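Local coordinates for protein SAM-dependent methyltransferase (Pyrococcus horikoshii, PDB 1WZN) that probably transfers a methyl group from S-adenosyl-L-methionine to a substrate not yet identified, and is seen here with the product S-adenosyl-L-homocysteine, at residues C50-E61 and K82-F92. Sequence-based numbering, arbitrary orientation.
With SAH (S-adenosyl-L-homocysteine), chain F.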
ATOM      1  N   CYS A  50      -5.030  36.720  -6.456  1.00 14.08           N
ATOM      2  CA  CYS A  50      -6.457  36.444  -6.610  1.00 13.98           C
ATOM      3  C   CYS A  50      -6.889  35.466  -7.690  1.00 13.47           C
ATOM      4  O   CYS A  50      -8.043  35.041  -7.694  1.00 13.12           O
ATOM      5  CB  CYS A  50      -7.219  37.760  -6.818  1.00 15.07           C
ATOM      6  SG  CYS A  50      -6.797  38.601  -8.352  1.00 14.62           S
ATOM      7  N   GLY A  51      -5.987  35.120  -8.604  1.00 14.53           N
ATOM      8  CA  GLY A  51      -6.332  34.182  -9.666  1.00 14.53           C
ATOM      9  C   GLY A  51      -7.561  34.603 -10.456  1.00 15.65           C
ATOM     10  O   GLY A  51      -7.684  35.771 -10.828  1.00 14.56           O
ATOM     11  N   THR A  52      -8.458  33.654 -10.719  1.00 15.37           N
ATOM     12  CA  THR A  52      -9.696  33.920 -11.454  1.00 14.06           C
ATOM     13  C   THR A  52     -10.735  34.602 -10.562  1.00 14.60           C
ATOM     14  O   THR A  52     -11.889  34.790 -10.959  1.00 14.83           O
ATOM     15  CB  THR A  52     -10.316  32.633 -12.006  1.00 12.74           C
ATOM     16  OG1 THR A  52     -10.700  31.789 -10.913  1.00 14.28           O
ATOM     17  CG2 THR A  52      -9.318  31.902 -12.911  1.00 14.16           C
ATOM     18  N   GLY A  53     -10.318  34.957  -9.352  1.00 14.56           N
ATOM     19  CA  GLY A  53     -11.194  35.661  -8.430  1.00 16.25           C
ATOM     20  C   GLY A  53     -12.343  34.915  -7.784  1.00 16.43           C
ATOM     21  O   GLY A  53     -13.349  35.534  -7.420  1.00 15.72           O
ATOM     22  N   ILE A  54     -12.198  33.601  -7.620  1.00 16.32           N
ATOM     23  CA  ILE A  54     -13.246  32.790  -7.010  1.00 16.49           C
ATOM     24  C   ILE A  54     -13.712  33.385  -5.673  1.00 17.43           C
ATOM     25  O   ILE A  54     -14.881  33.741  -5.530  1.00 16.61           O
ATOM     26  CB  ILE A  54     -12.772  31.319  -6.863  1.00 16.06           C
ATOM     27  CG1 ILE A  54     -12.706  30.684  -8.258  1.00 18.21           C
ATOM     28  CG2 ILE A  54     -13.726  30.529  -5.974  1.00 17.66           C
ATOM     29  CD1 ILE A  54     -12.023  29.333  -8.318  1.00 19.30           C
ATOM     30  N   PRO A  55     -12.814  33.508  -4.677  1.00 16.69           N
ATOM     31  CA  PRO A  55     -13.310  34.094  -3.425  1.00 15.82           C
ATOM     32  C   PRO A  55     -13.464  35.622  -3.526  1.00 14.90           C
ATOM     33  O   PRO A  55     -14.238  36.228  -2.785  1.00 16.36           O
ATOM     34  CB  PRO A  55     -12.253  33.671  -2.400  1.00 18.96           C
ATOM     35  CG  PRO A  55     -10.995  33.613  -3.225  1.00 18.19           C
ATOM     36  CD  PRO A  55     -11.459  32.949  -4.504  1.00 17.93           C
ATOM     37  N   THR A  56     -12.722  36.230  -4.451  1.00 14.69           N
ATOM     38  CA  THR A  56     -12.756  37.677  -4.674  1.00 15.56           C
ATOM     39  C   THR A  56     -14.179  38.145  -5.008  1.00 14.61           C
ATOM     40  O   THR A  56     -14.693  39.092  -4.414  1.00 15.00           O
ATOM     41  CB  THR A  56     -11.832  38.071  -5.855  1.00 14.27           C
ATOM     42  OG1 THR A  56     -10.607  37.326  -5.771  1.00 14.19           O
ATOM     43  CG2 THR A  56     -11.505  39.561  -5.810  1.00 13.54           C
ATOM     44  N   LEU A  57     -14.800  37.481  -5.975  1.00 15.65           N
ATOM     45  CA  LEU A  57     -16.158  37.822  -6.385  1.00 16.87           C
ATOM     46  C   LEU A  57     -17.176  37.526  -5.286  1.00 16.99           C
ATOM     47  O   LEU A  57     -18.144  38.270  -5.110  1.00 16.87           O
ATOM     48  CB  LEU A  57     -16.527  37.077  -7.673  1.00 18.91           C
ATOM     49  CG  LEU A  57     -16.128  37.782  -8.983  1.00 21.39           C
ATOM     50  CD1 LEU A  57     -14.610  37.849  -9.104  1.00 23.79           C
ATOM     51  CD2 LEU A  57     -16.718  37.035 -10.167  1.00 25.30           C
ATOM     52  N   GLU A  58     -16.959  36.449  -4.534  1.00 17.35           N
ATOM     53  CA  GLU A  58     -17.878  36.107  -3.451  1.00 18.38           C
ATOM     54  C   GLU A  58     -17.861  37.226  -2.401  1.00 18.83           C
ATOM     55  O   GLU A  58     -18.912  37.636  -1.892  1.00 15.95           O
ATOM     56  CB  GLU A  58     -17.478  34.761  -2.831  1.00 18.42           C
ATOM     57  CG  GLU A  58     -18.370  34.281  -1.687  1.00 18.43           C
ATOM     58  CD  GLU A  58     -19.848  34.203  -2.051  1.00 21.54           C
ATOM     59  OE1 GLU A  58     -20.173  33.885  -3.215  1.00 20.56           O
ATOM     60  OE2 GLU A  58     -20.688  34.443  -1.156  1.00 22.39           O
ATOM     61  N   LEU A  59     -16.669  37.726  -2.081  1.00 16.54           N
ATOM     62  CA  LEU A  59     -16.535  38.821  -1.120  1.00 16.37           C
ATOM     63  C   LEU A  59     -17.203  40.081  -1.684  1.00 17.55           C
ATOM     64  O   LEU A  59     -17.901  40.800  -0.967  1.00 17.47           O
ATOM     65  CB  LEU A  59     -15.050  39.101  -0.833  1.00 15.46           C
ATOM     66  CG  LEU A  59     -14.377  38.155   0.175  1.00 16.06           C
ATOM     67  CD1 LEU A  59     -12.856  38.206   0.059  1.00 15.41           C
ATOM     68  CD2 LEU A  59     -14.821  38.561   1.578  1.00 14.73           C
ATOM     69  N   ALA A  60     -16.989  40.349  -2.968  1.00 16.62           N
ATOM     70  CA  ALA A  60     -17.586  41.529  -3.599  1.00 17.67           C
ATOM     71  C   ALA A  60     -19.107  41.448  -3.557  1.00 19.82           C
ATOM     72  O   ALA A  60     -19.791  42.434  -3.270  1.00 22.32           O
ATOM     73  CB  ALA A  60     -17.119  41.648  -5.047  1.00 18.17           C
ATOM     74  N   GLU A  61     -19.630  40.269  -3.856  1.00 20.71           N
ATOM     75  CA  GLU A  61     -21.070  40.058  -3.863  1.00 23.26           C
ATOM     76  C   GLU A  61     -21.696  40.426  -2.519  1.00 24.34           C
ATOM     77  O   GLU A  61     -22.869  40.764  -2.419  1.00 22.50           O
ATOM     78  CB  GLU A  61     -21.335  38.580  -4.173  1.00 24.75           C
ATOM     79  CG  GLU A  61     -22.816  38.292  -4.439  1.00 30.36           C
ATOM     80  CD  GLU A  61     -22.996  36.841  -4.843  1.00 31.62           C
ATOM     81  OE1 GLU A  61     -22.453  36.445  -5.868  1.00 30.53           O
ATOM     82  OE2 GLU A  61     -23.715  36.129  -4.147  1.00 33.67           O
ATOM     83  N   LYS A  82     -15.848  37.393 -15.345  1.00 17.58           N
ATOM     84  CA  LYS A  82     -16.870  36.963 -14.404  1.00 17.64           C
ATOM     85  C   LYS A  82     -17.438  38.131 -13.605  1.00 17.63           C
ATOM     86  O   LYS A  82     -18.642  38.182 -13.353  1.00 17.93           O
ATOM     87  CB  LYS A  82     -16.309  35.897 -13.453  1.00 17.44           C
ATOM     88  CG  LYS A  82     -15.954  34.592 -14.159  1.00 20.50           C
ATOM     89  CD  LYS A  82     -15.574  33.480 -13.173  1.00 22.30           C
ATOM     90  CE  LYS A  82     -14.356  33.853 -12.352  1.00 22.69           C
ATOM     91  NZ  LYS A  82     -13.952  32.768 -11.400  1.00 18.16           N
ATOM     92  N   ALA A  83     -16.579  39.067 -13.209  1.00 16.29           N
ATOM     93  CA  ALA A  83     -17.038  40.228 -12.446  1.00 17.68           C
ATOM     94  C   ALA A  83     -18.018  41.045 -13.293  1.00 18.76           C
ATOM     95  O   ALA A  83     -19.074  41.465 -12.817  1.00 19.06           O
ATOM     96  CB  ALA A  83     -15.844  41.095 -12.033  1.00 15.46           C
ATOM     97  N   LYS A  84     -17.659  41.264 -14.552  1.00 20.59           N
ATOM     98  CA  LYS A  84     -18.513  42.019 -15.464  1.00 23.22           C
ATOM     99  C   LYS A  84     -19.864  41.314 -15.636  1.00 23.11           C
ATOM    100  O   LYS A  84     -20.916  41.947 -15.543  1.00 23.58           O
ATOM    101  CB  LYS A  84     -17.815  42.170 -16.817  1.00 23.12           C
ATOM    102  CG  LYS A  84     -18.557  43.043 -17.817  1.00 27.74           C
ATOM    103  CD  LYS A  84     -17.784  43.131 -19.126  1.00 29.39           C
ATOM    104  CE  LYS A  84     -18.506  44.007 -20.145  1.00 34.16           C
ATOM    105  NZ  LYS A  84     -17.686  44.193 -21.381  1.00 37.22           N
ATOM    106  N   GLU A  85     -19.835  40.002 -15.865  1.00 23.44           N
ATOM    107  CA  GLU A  85     -21.066  39.228 -16.046  1.00 24.98           C
ATOM    108  C   GLU A  85     -21.976  39.290 -14.826  1.00 24.89           C
ATOM    109  O   GLU A  85     -23.202  39.244 -14.951  1.00 23.87           O
ATOM    110  CB  GLU A  85     -20.754  37.751 -16.323  1.00 28.66           C
ATOM    111  CG  GLU A  85     -19.835  37.492 -17.501  1.00 34.72           C
ATOM    112  CD  GLU A  85     -19.463  36.021 -17.650  1.00 36.87           C
ATOM    113  OE1 GLU A  85     -19.254  35.340 -16.618  1.00 36.41           O
ATOM    114  OE2 GLU A  85     -19.364  35.549 -18.804  1.00 38.52           O
ATOM    115  N   ARG A  86     -21.377  39.386 -13.643  1.00 20.69           N
ATOM    116  CA  ARG A  86     -22.151  39.420 -12.409  1.00 19.63           C
ATOM    117  C   ARG A  86     -22.397  40.831 -11.880  1.00 19.26           C
ATOM    118  O   ARG A  86     -22.970  41.004 -10.809  1.00 19.23           O
ATOM    119  CB  ARG A  86     -21.457  38.544 -11.358  1.00 20.68           C
ATOM    120  CG  ARG A  86     -21.404  37.070 -11.777  1.00 19.69           C
ATOM    121  CD  ARG A  86     -20.397  36.245 -10.961  1.00 22.03           C
ATOM    122  NE  ARG A  86     -20.647  36.284  -9.523  1.00 20.18           N
ATOM    123  CZ  ARG A  86     -19.970  35.567  -8.627  1.00 19.99           C
ATOM    124  NH1 ARG A  86     -19.000  34.750  -9.022  1.00 17.15           N
ATOM    125  NH2 ARG A  86     -20.253  35.676  -7.339  1.00 19.66           N
ATOM    126  N   ASN A  87     -21.986  41.832 -12.656  1.00 19.57           N
ATOM    127  CA  ASN A  87     -22.167  43.237 -12.282  1.00 20.61           C
ATOM    128  C   ASN A  87     -21.481  43.587 -10.964  1.00 21.54           C
ATOM    129  O   ASN A  87     -21.983  44.401 -10.184  1.00 20.30           O
ATOM    130  CB  ASN A  87     -23.656  43.576 -12.177  1.00 20.76           C
ATOM    131  CG  ASN A  87     -24.403  43.328 -13.472  1.00 22.61           C
ATOM    132  OD1 ASN A  87     -24.014  43.821 -14.530  1.00 25.35           O
ATOM    133  ND2 ASN A  87     -25.481  42.563 -13.394  1.00 22.98           N
ATOM    134  N   LEU A  88     -20.333  42.971 -10.722  1.00 20.40           N
ATOM    135  CA  LEU A  88     -19.585  43.228  -9.505  1.00 19.64           C
ATOM    136  C   LEU A  88     -18.453  44.180  -9.846  1.00 20.77           C
ATOM    137  O   LEU A  88     -17.776  44.018 -10.861  1.00 20.07           O
ATOM    138  CB  LEU A  88     -19.044  41.914  -8.930  1.00 18.93           C
ATOM    139  CG  LEU A  88     -20.155  40.967  -8.459  1.00 19.90           C
ATOM    140  CD1 LEU A  88     -19.577  39.604  -8.077  1.00 18.43           C
ATOM    141  CD2 LEU A  88     -20.887  41.601  -7.276  1.00 20.67           C
ATOM    142  N   LYS A  89     -18.273  45.191  -9.006  1.00 20.54           N
ATOM    143  CA  LYS A  89     -17.234  46.182  -9.221  1.00 22.06           C
ATOM    144  C   LYS A  89     -16.014  45.837  -8.376  1.00 20.81           C
ATOM    145  O   LYS A  89     -16.029  45.981  -7.152  1.00 19.91           O
ATOM    146  CB  LYS A  89     -17.764  47.574  -8.861  1.00 24.79           C
ATOM    147  CG  LYS A  89     -18.949  48.017  -9.714  1.00 30.35           C
ATOM    148  CD  LYS A  89     -19.342  49.464  -9.433  1.00 34.84           C
ATOM    149  CE  LYS A  89     -20.472  49.911 -10.358  1.00 38.44           C
ATOM    150  NZ  LYS A  89     -20.867  51.330 -10.131  1.00 41.06           N
ATOM    151  N   ILE A  90     -14.970  45.360  -9.042  1.00 18.87           N
ATOM    152  CA  ILE A  90     -13.732  44.976  -8.370  1.00 18.19           C
ATOM    153  C   ILE A  90     -12.565  45.542  -9.157  1.00 17.53           C
ATOM    154  O   ILE A  90     -12.574  45.529 -10.385  1.00 18.20           O
ATOM    155  CB  ILE A  90     -13.562  43.431  -8.325  1.00 18.79           C
ATOM    156  CG1 ILE A  90     -14.713  42.800  -7.535  1.00 19.18           C
ATOM    157  CG2 ILE A  90     -12.206  43.070  -7.711  1.00 16.72           C
ATOM    158  CD1 ILE A  90     -14.795  41.277  -7.654  1.00 17.22           C
ATOM    159  N   GLU A  91     -11.569  46.056  -8.452  1.00 15.59           N
ATOM    160  CA  GLU A  91     -10.393  46.589  -9.113  1.00 17.53           C
ATOM    161  C   GLU A  91      -9.361  45.462  -9.197  1.00 18.11           C
ATOM    162  O   GLU A  91      -8.801  45.046  -8.179  1.00 17.20           O
ATOM    163  CB  GLU A  91      -9.823  47.776  -8.320  1.00 19.05           C
ATOM    164  CG  GLU A  91      -8.454  48.244  -8.804  1.00 23.43           C
ATOM    165  CD  GLU A  91      -7.965  49.491  -8.088  1.00 26.96           C
ATOM    166  OE1 GLU A  91      -8.285  49.669  -6.892  1.00 28.68           O
ATOM    167  OE2 GLU A  91      -7.243  50.289  -8.723  1.00 28.61           O
ATOM    168  N   PHE A  92      -9.134  44.952 -10.403  1.00 17.81           N
ATOM    169  CA  PHE A  92      -8.155  43.888 -10.609  1.00 17.60           C
ATOM    170  C   PHE A  92      -6.857  44.499 -11.135  1.00 19.17           C
ATOM    171  O   PHE A  92      -6.866  45.274 -12.097  1.00 18.89           O
ATOM    172  CB  PHE A  92      -8.705  42.844 -11.590  1.00 17.34           C
ATOM    173  CG  PHE A  92      -9.715  41.913 -10.974  1.00 17.65           C
ATOM    174  CD1 PHE A  92      -9.323  40.981 -10.012  1.00 17.91           C
ATOM    175  CD2 PHE A  92     -11.057  41.977 -11.335  1.00 17.79           C
ATOM    176  CE1 PHE A  92     -10.259  40.121  -9.418  1.00 18.19           C
ATOM    177  CE2 PHE A  92     -11.997  41.129 -10.752  1.00 17.18           C
ATOM    178  CZ  PHE A  92     -11.600  40.196  -9.791  1.00 16.52           C
TER
HETATM  179  N   SAH F1001      -6.689  32.990  -4.796  1.00 16.53           N
HETATM  180  CA  SAH F1001      -7.186  32.208  -6.008  1.00 16.95           C
HETATM  181  CB  SAH F1001      -6.134  31.531  -6.844  1.00 18.90           C
HETATM  182  CG  SAH F1001      -5.235  30.453  -6.263  1.00 17.92           C
HETATM  183  SD  SAH F1001      -4.059  29.989  -7.614  1.00 17.57           S
HETATM  184  C   SAH F1001      -8.253  31.163  -5.450  1.00 18.08           C
HETATM  185  O   SAH F1001      -8.509  31.126  -4.232  1.00 17.25           O
HETATM  186  OXT SAH F1001      -8.811  30.405  -6.338  1.00 20.54           O
HETATM  187  C5' SAH F1001      -2.543  30.729  -7.143  1.00 16.16           C
HETATM  188  C4' SAH F1001      -2.390  32.197  -7.778  1.00 15.87           C
HETATM  189  O4' SAH F1001      -1.099  32.607  -7.315  1.00 17.24           O
HETATM  190  C3' SAH F1001      -2.288  32.261  -9.285  1.00 17.57           C
HETATM  191  O3' SAH F1001      -3.356  33.039  -9.827  1.00 16.94           O
HETATM  192  C2' SAH F1001      -0.843  32.867  -9.520  1.00 15.43           C
HETATM  193  O2' SAH F1001      -0.772  33.665 -10.694  1.00 18.24           O
HETATM  194  C1' SAH F1001      -0.605  33.631  -8.230  1.00 15.89           C
HETATM  195  N9  SAH F1001       0.662  33.925  -7.896  1.00 17.41           N
HETATM  196  C8  SAH F1001       1.784  33.142  -7.663  1.00 17.36           C
HETATM  197  N7  SAH F1001       2.858  33.790  -7.351  1.00 17.55           N
HETATM  198  C5  SAH F1001       2.459  35.155  -7.366  1.00 17.74           C
HETATM  199  C6  SAH F1001       3.195  36.358  -7.101  1.00 17.62           C
HETATM  200  N6  SAH F1001       4.494  36.379  -6.771  1.00 17.64           N
HETATM  201  N1  SAH F1001       2.461  37.521  -7.211  1.00 15.44           N
HETATM  202  C2  SAH F1001       1.139  37.542  -7.546  1.00 17.18           C
HETATM  203  N3  SAH F1001       0.399  36.407  -7.806  1.00 16.44           N
HETATM  204  C4  SAH F1001       1.120  35.257  -7.699  1.00 16.93           C
HETATM  205  O   HOH W   1     -16.975  33.319  -7.134  1.00 20.43           O
HETATM  206  O   HOH W   2     -19.362  33.435  -5.751  1.00 22.50           O
HETATM  207  O   HOH W   3     -23.367  36.848  -8.625  1.00 31.98           O
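In this Rossmann-like class I methyltransferase fold, the glycine-rich loop after the first strand and helix 54-61 pack against the end of helix 73-85 and the edge strand 91-94, with Leu57 wedged between Lys82, Arg86, Leu88, Ile90 and Phe92. The two branches of Leu57 part company: CD1 meets Ile90 CD1 at 3.7 Å and lies at the edge of the Phe92 ring, in its plane, whereas CD2 rests on Lys82 CB at 3.5 Å. Ala60 CB sits against Ile90 CD1, and Leu88 CD2 reaches the backbone of Glu61. On the loop, whose Gly51 CA comes within 3.2 Å of SAH O3', Cys50 SG lies at the edge of the Phe92 ring, 3.8 Å from Phe92 CD1, a sulfur-aromatic contact. A kink about the CG-CD bond of Lys82 (chi3 -61°) swings NZ to Thr52 O and OG1, two weak hydrogen bonds; Asp13 pairs with this ammonium and also binds Thr52 OG1, tying the loop to helix 12-15. Leu57 CB lies over one face of the Arg86 guanidinium, displaced toward its rim, 3.5 Å above the plane. Waters link Arg86 NH1 to Ile54 O, NH2 to Glu58 OE1 (Glu58 also salt-bridges Arg62 and Lys24) and NE to Glu61 OE1, probably helping to hold the guanidinium's orientation. A salt bridge completes this rim: Arg86 NH2 approaches Glu61 OE1 almost head-on, in line with its C-O bond, at 2.8 Å, with OE1 16° out of the guanidinium plane.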